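Local structure of TIR domain-containing adapter molecule 1 (Homo sapiens, 4BSX) at residues Q23-L26 with L27-K30; V72-L75 with V76-W80; A114-R117 with D118-Y121. The protein acts as a signalling adaptor of Toll-like receptors in innate immunity, inducing interferon-beta, and has an N-terminal helical domain resembling IFIT proteins. The protein carries 2 engineered substitutions. One frame throughout, in Å; residues are numbered along the deposited sequence.

Contact 1 (Q23-L26 with L27-K30)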
ATOM      1  N   GLN A  23      -5.670   6.772 -17.233  1.00 14.83           N
ATOM      2  CA  GLN A  23      -6.633   7.510 -16.435  1.00 15.72           C
ATOM      3  C   GLN A  23      -7.936   6.742 -16.292  1.00 13.76           C
ATOM      4  O   GLN A  23      -8.621   6.871 -15.255  1.00 11.75           O
ATOM      5  CB  GLN A  23      -6.906   8.889 -17.049  1.00 23.12           C
ATOM      6  CG  GLN A  23      -5.655   9.855 -17.168  1.00 26.46           C
ATOM      7  CD  GLN A  23      -5.017  10.231 -15.813  1.00 30.12           C
ATOM      8  OE1 GLN A  23      -5.450  11.154 -15.127  1.00 32.47           O
ATOM      9  NE2 GLN A  23      -3.963   9.518 -15.446  1.00 36.36           N
ATOM     10  N   ASP A  24      -8.289   5.955 -17.311  1.00 13.83           N
ATOM     11  CA  ASP A  24      -9.546   5.198 -17.280  1.00 17.82           C
ATOM     12  C   ASP A  24      -9.447   4.184 -16.131  1.00 15.74           C
ATOM     13  O   ASP A  24     -10.244   4.235 -15.186  1.00 12.27           O
ATOM     14  CB  ASP A  24      -9.851   4.465 -18.611  1.00 20.26           C
ATOM     15  CG  ASP A  24     -10.434   5.371 -19.706  1.00 14.33           C
ATOM     16  OD1 ASP A  24     -10.921   6.499 -19.431  1.00  7.58           O
ATOM     17  OD2 ASP A  24     -10.376   4.933 -20.875  1.00 13.18           O
ATOM     18  N   LYS A  25      -8.439   3.316 -16.196  1.00 17.35           N
ATOM     19  CA  LYS A  25      -8.089   2.409 -15.078  1.00 16.05           C
ATOM     20  C   LYS A  25      -7.991   3.060 -13.689  1.00 11.08           C
ATOM     21  O   LYS A  25      -8.536   2.530 -12.713  1.00 15.32           O
ATOM     22  CB  LYS A  25      -6.808   1.639 -15.360  1.00 13.08           C
ATOM     23  CG  LYS A  25      -6.608   0.504 -14.418  1.00 14.31           C
ATOM     24  CD  LYS A  25      -7.718  -0.564 -14.462  1.00 20.00           C
ATOM     25  CE  LYS A  25      -7.969  -1.174 -15.828  1.00 18.32           C
ATOM     26  NZ  LYS A  25      -6.973  -2.189 -16.213  1.00 42.12           N
ATOM     27  N   LEU A  26      -7.374   4.221 -13.566  1.00  7.36           N
ATOM     28  CA  LEU A  26      -7.405   4.887 -12.270  1.00 10.74           C
ATOM     29  C   LEU A  26      -8.825   5.255 -11.805  1.00  8.05           C
ATOM     30  O   LEU A  26      -9.193   5.047 -10.660  1.00  8.69           O
ATOM     31  CB  LEU A  26      -6.535   6.130 -12.279  1.00 13.89           C
ATOM     32  CG  LEU A  26      -5.025   5.901 -12.430  1.00 17.15           C
ATOM     33  CD1 LEU A  26      -4.327   7.252 -12.407  1.00 12.94           C
ATOM     34  CD2 LEU A  26      -4.490   4.982 -11.348  1.00 15.65           C
ATOM     35  N   LEU A  27      -9.613   5.831 -12.697  1.00  9.26           N
ATOM     36  CA  LEU A  27     -11.026   6.058 -12.430  1.00  9.68           C
ATOM     37  C   LEU A  27     -11.739   4.758 -11.986  1.00  7.96           C
ATOM     38  O   LEU A  27     -12.439   4.756 -10.985  1.00  7.73           O
ATOM     39  CB  LEU A  27     -11.723   6.691 -13.652  1.00 12.49           C
ATOM     40  CG  LEU A  27     -11.347   8.180 -13.833  1.00 10.49           C
ATOM     41  CD1 LEU A  27     -11.695   8.725 -15.189  1.00 13.65           C
ATOM     42  CD2 LEU A  27     -11.984   9.052 -12.713  1.00  9.94           C
ATOM     43  N   TYR A  28     -11.503   3.669 -12.702  1.00  7.51           N
ATOM     44  CA  TYR A  28     -11.969   2.349 -12.312  1.00 10.91           C
ATOM     45  C   TYR A  28     -11.562   2.006 -10.883  1.00 11.40           C
ATOM     46  O   TYR A  28     -12.413   1.651 -10.084  1.00  7.04           O
ATOM     47  CB  TYR A  28     -11.420   1.289 -13.262  1.00 18.60           C
ATOM     48  CG  TYR A  28     -11.728  -0.122 -12.813  1.00 13.75           C
ATOM     49  CD1 TYR A  28     -13.060  -0.592 -12.760  1.00 16.87           C
ATOM     50  CD2 TYR A  28     -10.702  -0.997 -12.413  1.00 20.59           C
ATOM     51  CE1 TYR A  28     -13.362  -1.916 -12.327  1.00  9.30           C
ATOM     52  CE2 TYR A  28     -10.996  -2.334 -11.972  1.00 10.79           C
ATOM     53  CZ  TYR A  28     -12.310  -2.763 -11.943  1.00 18.60           C
ATOM     54  OH  TYR A  28     -12.559  -4.044 -11.530  1.00 25.72           O
ATOM     55  N   LEU A  29     -10.271   2.159 -10.534  1.00 14.50           N
ATOM     56  CA  LEU A  29      -9.817   1.870  -9.163  1.00  7.36           C
ATOM     57  C   LEU A  29     -10.413   2.812  -8.112  1.00 10.86           C
ATOM     58  O   LEU A  29     -10.828   2.374  -7.021  1.00  9.43           O
ATOM     59  CB  LEU A  29      -8.304   1.842  -9.086  1.00  6.32           C
ATOM     60  CG  LEU A  29      -7.773   0.676  -9.931  1.00 10.87           C
ATOM     61  CD1 LEU A  29      -6.241   0.635 -10.031  1.00 18.83           C
ATOM     62  CD2 LEU A  29      -8.251  -0.655  -9.361  1.00 12.69           C
ATOM     63  N   LYS A  30     -10.493   4.088  -8.438  1.00  7.60           N
ATOM     64  CA  LYS A  30     -11.114   5.049  -7.531  1.00  7.51           C
ATOM     65  C   LYS A  30     -12.575   4.625  -7.209  1.00 12.90           C
ATOM     66  O   LYS A  30     -13.021   4.694  -6.056  1.00 11.13           O
ATOM     67  CB  LYS A  30     -11.080   6.460  -8.165  1.00 11.25           C
ATOM     68  CG  LYS A  30     -12.071   7.448  -7.550  1.00 11.17           C
ATOM     69  CD  LYS A  30     -12.205   8.780  -8.341  1.00  8.67           C
ATOM     70  CE  LYS A  30     -13.219   9.714  -7.628  1.00 13.02           C
ATOM     71  NZ  LYS A  30     -13.346  11.048  -8.254  1.00 15.28           N
TER
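Lys-25 and Tyr-28 make the closest meeting of side chains here, one turn apart on helix 23-33. Both leave the backbone with CG anti to the main-chain N (chi1 -166° for Lys-25, 173° for Tyr-28), which lays them side by side, pointing the same way. The lysine bends at each later torsion, and its CD comes obliquely to the ring, 3.6 Å from Tyr-28 CD2. Beyond this apolar touch the phenol OH is hydrogen-bonded to Lys-32 NZ, one turn further on. A looser contact, 4.4 Å from Lys-25 CG to Leu-29 CD1, extends the apolar strip by another residue.

Side chains also rest on carbonyl oxygens of the preceding turn. Leu-27 CG lies 3.3 Å from Gln-23 O, and Leu-29 CG is 3.4 Å from Lys-25 O.

Four backbone hydrogen bonds hold the two turns together: Leu-27 N to Gln-23 O (2.9 Å), Tyr-28 N to Asp-24 O (2.8 Å), Leu-29 N to Lys-25 O, and Lys-30 N to Leu-26 O (2.7 Å). Leu-26 and Leu-29 are buried: Leu-26 touches Lys-53 and Leu-29 touches Val-50, both of helix 43-53, whereas Lys-30 reaches Gln-56 with its NZ. The i to i+4 ladder with Leu-26 and Leu-29 on the inner side is that of an amphipathic alpha-helix, here packed against its neighbour in the all-helical TRIF N-terminal domain.

Contact 2 (V72-L75 with V76-W80)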
ATOM      1  N   VAL A  72       1.937   4.089   8.142  1.00 16.82           N
ATOM      2  CA  VAL A  72       2.254   4.171   6.722  1.00 17.34           C
ATOM      3  C   VAL A  72       1.308   5.193   6.049  1.00 14.42           C
ATOM      4  O   VAL A  72       1.739   5.971   5.187  1.00 13.60           O
ATOM      5  CB  VAL A  72       2.201   2.784   6.029  1.00 10.68           C
ATOM      6  CG1 VAL A  72       2.483   2.910   4.534  1.00 13.25           C
ATOM      7  CG2 VAL A  72       3.184   1.826   6.659  1.00  9.64           C
ATOM      8  N   ALA A  73       0.037   5.206   6.445  1.00 12.68           N
ATOM      9  CA  ALA A  73      -0.897   6.199   5.893  1.00 19.81           C
ATOM     10  C   ALA A  73      -0.436   7.630   6.245  1.00 16.63           C
ATOM     11  O   ALA A  73      -0.640   8.566   5.465  1.00  8.78           O
ATOM     12  CB  ALA A  73      -2.312   5.961   6.395  1.00 11.95           C
ATOM     13  N   ARG A  74       0.177   7.773   7.419  1.00 13.13           N
ATOM     14  CA  ARG A  74       0.681   9.054   7.882  1.00 15.30           C
ATOM     15  C   ARG A  74       1.872   9.510   7.043  1.00 13.53           C
ATOM     16  O   ARG A  74       1.944  10.676   6.633  1.00 11.33           O
ATOM     17  CB  ARG A  74       1.073   8.951   9.355  1.00 19.81           C
ATOM     18  CG  ARG A  74      -0.100   8.961  10.290  1.00 16.16           C
ATOM     19  CD  ARG A  74       0.329   9.338  11.702  1.00 19.02           C
ATOM     20  NE  ARG A  74       1.333   8.447  12.281  1.00 16.09           N
ATOM     21  CZ  ARG A  74       1.079   7.313  12.952  1.00 23.83           C
ATOM     22  NH1 ARG A  74      -0.155   6.863  13.104  1.00 16.10           N
ATOM     23  NH2 ARG A  74       2.083   6.595  13.451  1.00 16.65           N
ATOM     24  N   LEU A  75       2.807   8.583   6.807  1.00 16.18           N
ATOM     25  CA  LEU A  75       3.942   8.819   5.930  1.00 13.68           C
ATOM     26  C   LEU A  75       3.493   9.232   4.511  1.00 11.42           C
ATOM     27  O   LEU A  75       4.078  10.120   3.897  1.00 13.71           O
ATOM     28  CB  LEU A  75       4.799   7.563   5.844  1.00 15.45           C
ATOM     29  CG  LEU A  75       6.149   7.753   5.107  1.00 25.72           C
ATOM     30  CD1 LEU A  75       7.226   8.313   6.079  1.00 15.87           C
ATOM     31  CD2 LEU A  75       6.662   6.465   4.452  1.00 24.96           C
ATOM     32  N   VAL A  76       2.479   8.550   3.985  1.00 13.50           N
ATOM     33  CA  VAL A  76       1.888   8.907   2.681  1.00 10.48           C
ATOM     34  C   VAL A  76       1.236  10.299   2.696  1.00  9.55           C
ATOM     35  O   VAL A  76       1.418  11.087   1.780  1.00 15.77           O
ATOM     36  CB  VAL A  76       0.905   7.830   2.180  1.00 11.45           C
ATOM     37  CG1 VAL A  76       0.118   8.351   0.979  1.00  7.68           C
ATOM     38  CG2 VAL A  76       1.674   6.563   1.809  1.00 19.01           C
ATOM     39  N   ALA A  77       0.529  10.638   3.752  1.00  8.02           N
ATOM     40  CA  ALA A  77      -0.076  11.955   3.824  1.00  8.46           C
ATOM     41  C   ALA A  77       0.992  13.043   3.739  1.00 13.30           C
ATOM     42  O   ALA A  77       0.822  14.060   3.057  1.00 11.73           O
ATOM     43  CB  ALA A  77      -0.855  12.095   5.143  1.00  6.81           C
ATOM     44  N   ARG A  78       2.089  12.836   4.468  1.00 14.37           N
ATOM     45  CA  ARG A  78       3.114  13.843   4.588  1.00 12.90           C
ATOM     46  C   ARG A  78       3.971  13.923   3.364  1.00 12.26           C
ATOM     47  O   ARG A  78       4.201  14.993   2.856  1.00 11.96           O
ATOM     48  CB  ARG A  78       3.999  13.563   5.803  1.00 10.42           C
ATOM     49  CG  ARG A  78       3.316  13.833   7.102  1.00 13.20           C
ATOM     50  CD  ARG A  78       3.958  13.031   8.230  1.00 13.23           C
ATOM     51  NE  ARG A  78       3.119  13.082   9.416  1.00 21.58           N
ATOM     52  CZ  ARG A  78       3.297  12.338  10.497  1.00 24.23           C
ATOM     53  NH1 ARG A  78       4.308  11.476  10.559  1.00 20.99           N
ATOM     54  NH2 ARG A  78       2.478  12.482  11.527  1.00 21.76           N
ATOM     55  N   GLN A  79       4.457  12.794   2.889  1.00 13.60           N
ATOM     56  CA  GLN A  79       5.466  12.847   1.856  1.00 13.75           C
ATOM     57  C   GLN A  79       4.931  12.760   0.440  1.00 14.05           C
ATOM     58  O   GLN A  79       5.672  13.060  -0.478  1.00 11.42           O
ATOM     59  CB  GLN A  79       6.512  11.756   2.120  1.00 17.30           C
ATOM     60  CG  GLN A  79       7.217  11.994   3.449  1.00 10.87           C
ATOM     61  CD  GLN A  79       8.305  11.021   3.748  1.00 12.36           C
ATOM     62  OE1 GLN A  79       8.498  10.051   3.042  1.00 14.46           O
ATOM     63  NE2 GLN A  79       9.030  11.280   4.820  1.00 13.60           N
ATOM     64  N   TRP A  80       3.667  12.340   0.261  1.00 16.12           N
ATOM     65  CA  TRP A  80       3.058  12.296  -1.074  1.00 12.17           C
ATOM     66  C   TRP A  80       1.813  13.182  -1.215  1.00 11.72           C
ATOM     67  O   TRP A  80       1.394  13.510  -2.327  1.00 15.51           O
ATOM     68  CB  TRP A  80       2.713  10.856  -1.477  1.00 10.43           C
ATOM     69  CG  TRP A  80       3.860  10.048  -2.112  1.00  9.21           C
ATOM     70  CD1 TRP A  80       4.182   9.933  -3.454  1.00 12.14           C
ATOM     71  CD2 TRP A  80       4.811   9.266  -1.409  1.00  7.48           C
ATOM     72  NE1 TRP A  80       5.286   9.107  -3.604  1.00 10.72           N
ATOM     73  CE2 TRP A  80       5.677   8.686  -2.360  1.00  8.34           C
ATOM     74  CE3 TRP A  80       5.002   8.978  -0.061  1.00 15.83           C
ATOM     75  CZ2 TRP A  80       6.704   7.845  -1.996  1.00 16.82           C
ATOM     76  CZ3 TRP A  80       6.037   8.157   0.304  1.00 23.05           C
ATOM     77  CH2 TRP A  80       6.870   7.590  -0.657  1.00 22.55           C
TER
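Val-76 opens the second segment by bonding its N to Val-72 O at 2.9 Å, and its CG2 settles 3.4 Å from that same oxygen. With CG2 placed beside the backbone N and CG1 anti to it (chi1 169°), the buried side chain packs among leucines of three other helices: Leu-11, Leu-45 and Leu-52, and Leu-64. Ala-77 follows with a bond from its N to Ala-73 O, while its methyl lies over the preceding turn, close to Arg-74 O.

Arg-78 takes Arg-74 O for its backbone N (3.1 Å) and then runs extended from CG to NE, its CD 3.5 Å from that carbonyl oxygen. The two arginines lie side by side, pointing the same way, with guanidinium planes turned 50° apart. Arg-74 CB sits over one face of the Arg-78 guanidinium, and Arg-74 CD is 3.8 Å from Arg-78 NH2. Their like charges are gathered round Glu-90, which forms a salt bridge with each; Arg-74 also binds the carbonyl of Lys-68. This i to i+4 arginine pair on an alpha-helix thus fastens helix 71-79 to the chain that follows it, within a helical domain likened to the tetratricopeptide-repeat IFIT proteins.

Gln-79 bonds its N to Leu-75 O, and its extended side chain crosses that of Leu-75: the flat amide spreads at Leu-75 CD1, with NE2 3.7 Å away. Trp-80 turns a ring edge to Leu-75 O, CE3 at 4.2 Å, and stacks with Phe-15.

Contact 3 (A114-R117 with D118-Y121). Engineered in segment 114-117: Met-116 (natural residue Leu).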
ATOM      1  N   ALA A 114       2.566 -11.084 -10.859  1.00 16.50           N
ATOM      2  CA  ALA A 114       2.383 -11.707  -9.563  1.00 21.11           C
ATOM      3  C   ALA A 114       3.722 -11.950  -8.864  1.00 30.07           C
ATOM      4  O   ALA A 114       3.784 -12.061  -7.639  1.00 29.05           O
ATOM      5  CB  ALA A 114       1.653 -13.003  -9.711  1.00 18.33           C
ATOM      6  N   SER A 115       4.786 -12.036  -9.648  1.00 25.03           N
ATOM      7  CA  SER A 115       6.100 -12.253  -9.105  1.00 28.45           C
ATOM      8  C   SER A 115       6.512 -11.035  -8.275  1.00 31.60           C
ATOM      9  O   SER A 115       7.339 -11.154  -7.375  1.00 30.45           O
ATOM     10  CB  SER A 115       7.113 -12.491 -10.230  1.00 23.25           C
ATOM     11  OG  SER A 115       7.512 -11.280 -10.827  1.00 34.80           O
HETATM   12  N   MSE A 116       5.946  -9.865  -8.574  1.00 29.53           N
HETATM   13  CA  MSE A 116       6.301  -8.649  -7.827  1.00 20.96           C
HETATM   14  C   MSE A 116       5.621  -8.662  -6.461  1.00 19.66           C
HETATM   15  O   MSE A 116       6.201  -8.225  -5.475  1.00 22.92           O
HETATM   16  CB  MSE A 116       5.950  -7.361  -8.584  1.00 25.90           C
HETATM   17  CG  MSE A 116       6.976  -6.885  -9.652  1.00 41.64           C
HETATM   18 SE   MSE A 116       8.881  -6.826  -9.059  1.00 82.31          SE
HETATM   19  CE  MSE A 116       9.466  -8.657  -9.532  1.00 38.99           C
ATOM     20  N   ARG A 117       4.407  -9.194  -6.397  1.00 18.45           N
ATOM     21  CA  ARG A 117       3.770  -9.424  -5.110  1.00 19.17           C
ATOM     22  C   ARG A 117       4.586 -10.365  -4.234  1.00 19.97           C
ATOM     23  O   ARG A 117       4.648 -10.178  -3.024  1.00 15.96           O
ATOM     24  CB  ARG A 117       2.404 -10.046  -5.305  1.00 19.82           C
ATOM     25  CG  ARG A 117       1.712 -10.411  -3.991  1.00 27.04           C
ATOM     26  CD  ARG A 117       0.561 -11.348  -4.241  1.00 29.79           C
ATOM     27  NE  ARG A 117       1.057 -12.527  -4.928  1.00 33.71           N
ATOM     28  CZ  ARG A 117       0.371 -13.227  -5.819  1.00 35.43           C
ATOM     29  NH1 ARG A 117      -0.880 -12.889  -6.129  1.00 31.82           N
ATOM     30  NH2 ARG A 117       0.952 -14.275  -6.396  1.00 38.07           N
ATOM     31  N   ASP A 118       5.161 -11.399  -4.852  1.00 20.86           N
ATOM     32  CA  ASP A 118       5.866 -12.462  -4.133  1.00 20.45           C
ATOM     33  C   ASP A 118       7.108 -11.884  -3.494  1.00 19.09           C
ATOM     34  O   ASP A 118       7.398 -12.100  -2.308  1.00 19.71           O
ATOM     35  CB  ASP A 118       6.291 -13.576  -5.107  1.00 24.88           C
ATOM     36  CG  ASP A 118       5.128 -14.456  -5.559  1.00 27.35           C
ATOM     37  OD1 ASP A 118       4.014 -14.353  -4.998  1.00 29.10           O
ATOM     38  OD2 ASP A 118       5.343 -15.287  -6.458  1.00 30.84           O
ATOM     39  N   VAL A 119       7.861 -11.166  -4.306  1.00 16.22           N
ATOM     40  CA  VAL A 119       9.067 -10.497  -3.842  1.00 16.62           C
ATOM     41  C   VAL A 119       8.727  -9.576  -2.668  1.00 22.31           C
ATOM     42  O   VAL A 119       9.430  -9.588  -1.660  1.00 23.28           O
ATOM     43  CB  VAL A 119       9.714  -9.688  -4.969  1.00 16.51           C
ATOM     44  CG1 VAL A 119      10.832  -8.791  -4.432  1.00 25.63           C
ATOM     45  CG2 VAL A 119      10.239 -10.625  -6.034  1.00 19.58           C
ATOM     46  N   ALA A 120       7.644  -8.802  -2.772  1.00 19.87           N
ATOM     47  CA  ALA A 120       7.208  -7.929  -1.657  1.00 20.47           C
ATOM     48  C   ALA A 120       6.856  -8.693  -0.336  1.00 18.08           C
ATOM     49  O   ALA A 120       7.277  -8.276   0.756  1.00 16.27           O
ATOM     50  CB  ALA A 120       6.041  -7.000  -2.116  1.00 14.91           C
ATOM     51  N   TYR A 121       6.122  -9.808  -0.423  1.00  9.00           N
ATOM     52  CA  TYR A 121       5.848 -10.587   0.779  1.00 15.85           C
ATOM     53  C   TYR A 121       7.171 -11.109   1.398  1.00 18.28           C
ATOM     54  O   TYR A 121       7.362 -11.074   2.601  1.00 18.64           O
ATOM     55  CB  TYR A 121       4.786 -11.681   0.543  1.00 11.32           C
ATOM     56  CG  TYR A 121       3.372 -11.131   0.827  1.00 11.96           C
ATOM     57  CD1 TYR A 121       3.027 -10.770   2.079  1.00  7.70           C
ATOM     58  CD2 TYR A 121       2.450 -10.887  -0.180  1.00 14.11           C
ATOM     59  CE1 TYR A 121       1.844 -10.238   2.370  1.00  8.25           C
ATOM     60  CE2 TYR A 121       1.221 -10.344   0.114  1.00 11.18           C
ATOM     61  CZ  TYR A 121       0.932 -10.021   1.406  1.00 15.75           C
ATOM     62  OH  TYR A 121      -0.280  -9.500   1.821  1.00  9.12           O
TER
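Arg-117 meets the second segment along most of its length. Its CB merely adjoins the peptide that leads into Asp-118. CG, thrown anti to the main-chain N (chi1 176°), passes across the tyrosine one turn ahead and lies 3.9 Å from Tyr-121 CD2. The chain then bends about the CG-CD bond (chi3 57°), which brings the guanidinium edge-on to Asp-118. There NE stands 3.5 Å from Asp-118 OD1 and NH2 3.4 Å from the same oxygen. OD1 lies at the guanidinium's edge, in its plane, and the guanidinium and carboxylate planes are 36° apart, so one carboxylate oxygen takes two N-H groups in a forked salt bridge, though both hydrogen bonds are weak.

The other oxygen, OD2, has a weak bond to Trp-149 NE1. The pair joins successive residues of helix 114-130, which packs against helices 96-108 and 136-147 in this all-helical domain: Arg-117 touches His-104 of the former, and Tyr-121 is buried against both, its OH bonded to Glu-142.

On another side of the helix, the engineered Met-116, present as selenomethionine, bends at its outer torsions until CE comes 4.1 Å from Val-119 CG2; the two side chains lie side by side, pointing the same way. Backbone hydrogen bonds join the turns, among them Val-119 N to Ser-115 O at 3.1 Å and Tyr-121 N to Arg-117 O at 3.0 Å.

Overall arrangement
Following the chain from the N terminus, contact 1 comes first on helix 23-33, contact 2 next on helix 71-79 and contact 3 last on helix 114-130. Each joins neighbouring turns of a single helix, so none closes a long loop; they stand in series, neither nesting nor crossing. Their centres lie about 21 to 23 Å apart and no two touch, contacts 2 and 3 being on opposite sides of the chain's centre. Helix 43-53 links the first two: its Val-50 meets residues of contact 1, and its Leu-45 and Leu-52 meet residues of contact 2. Contact 3 belongs to the C-terminal group, with helices 96-108 and 136-147.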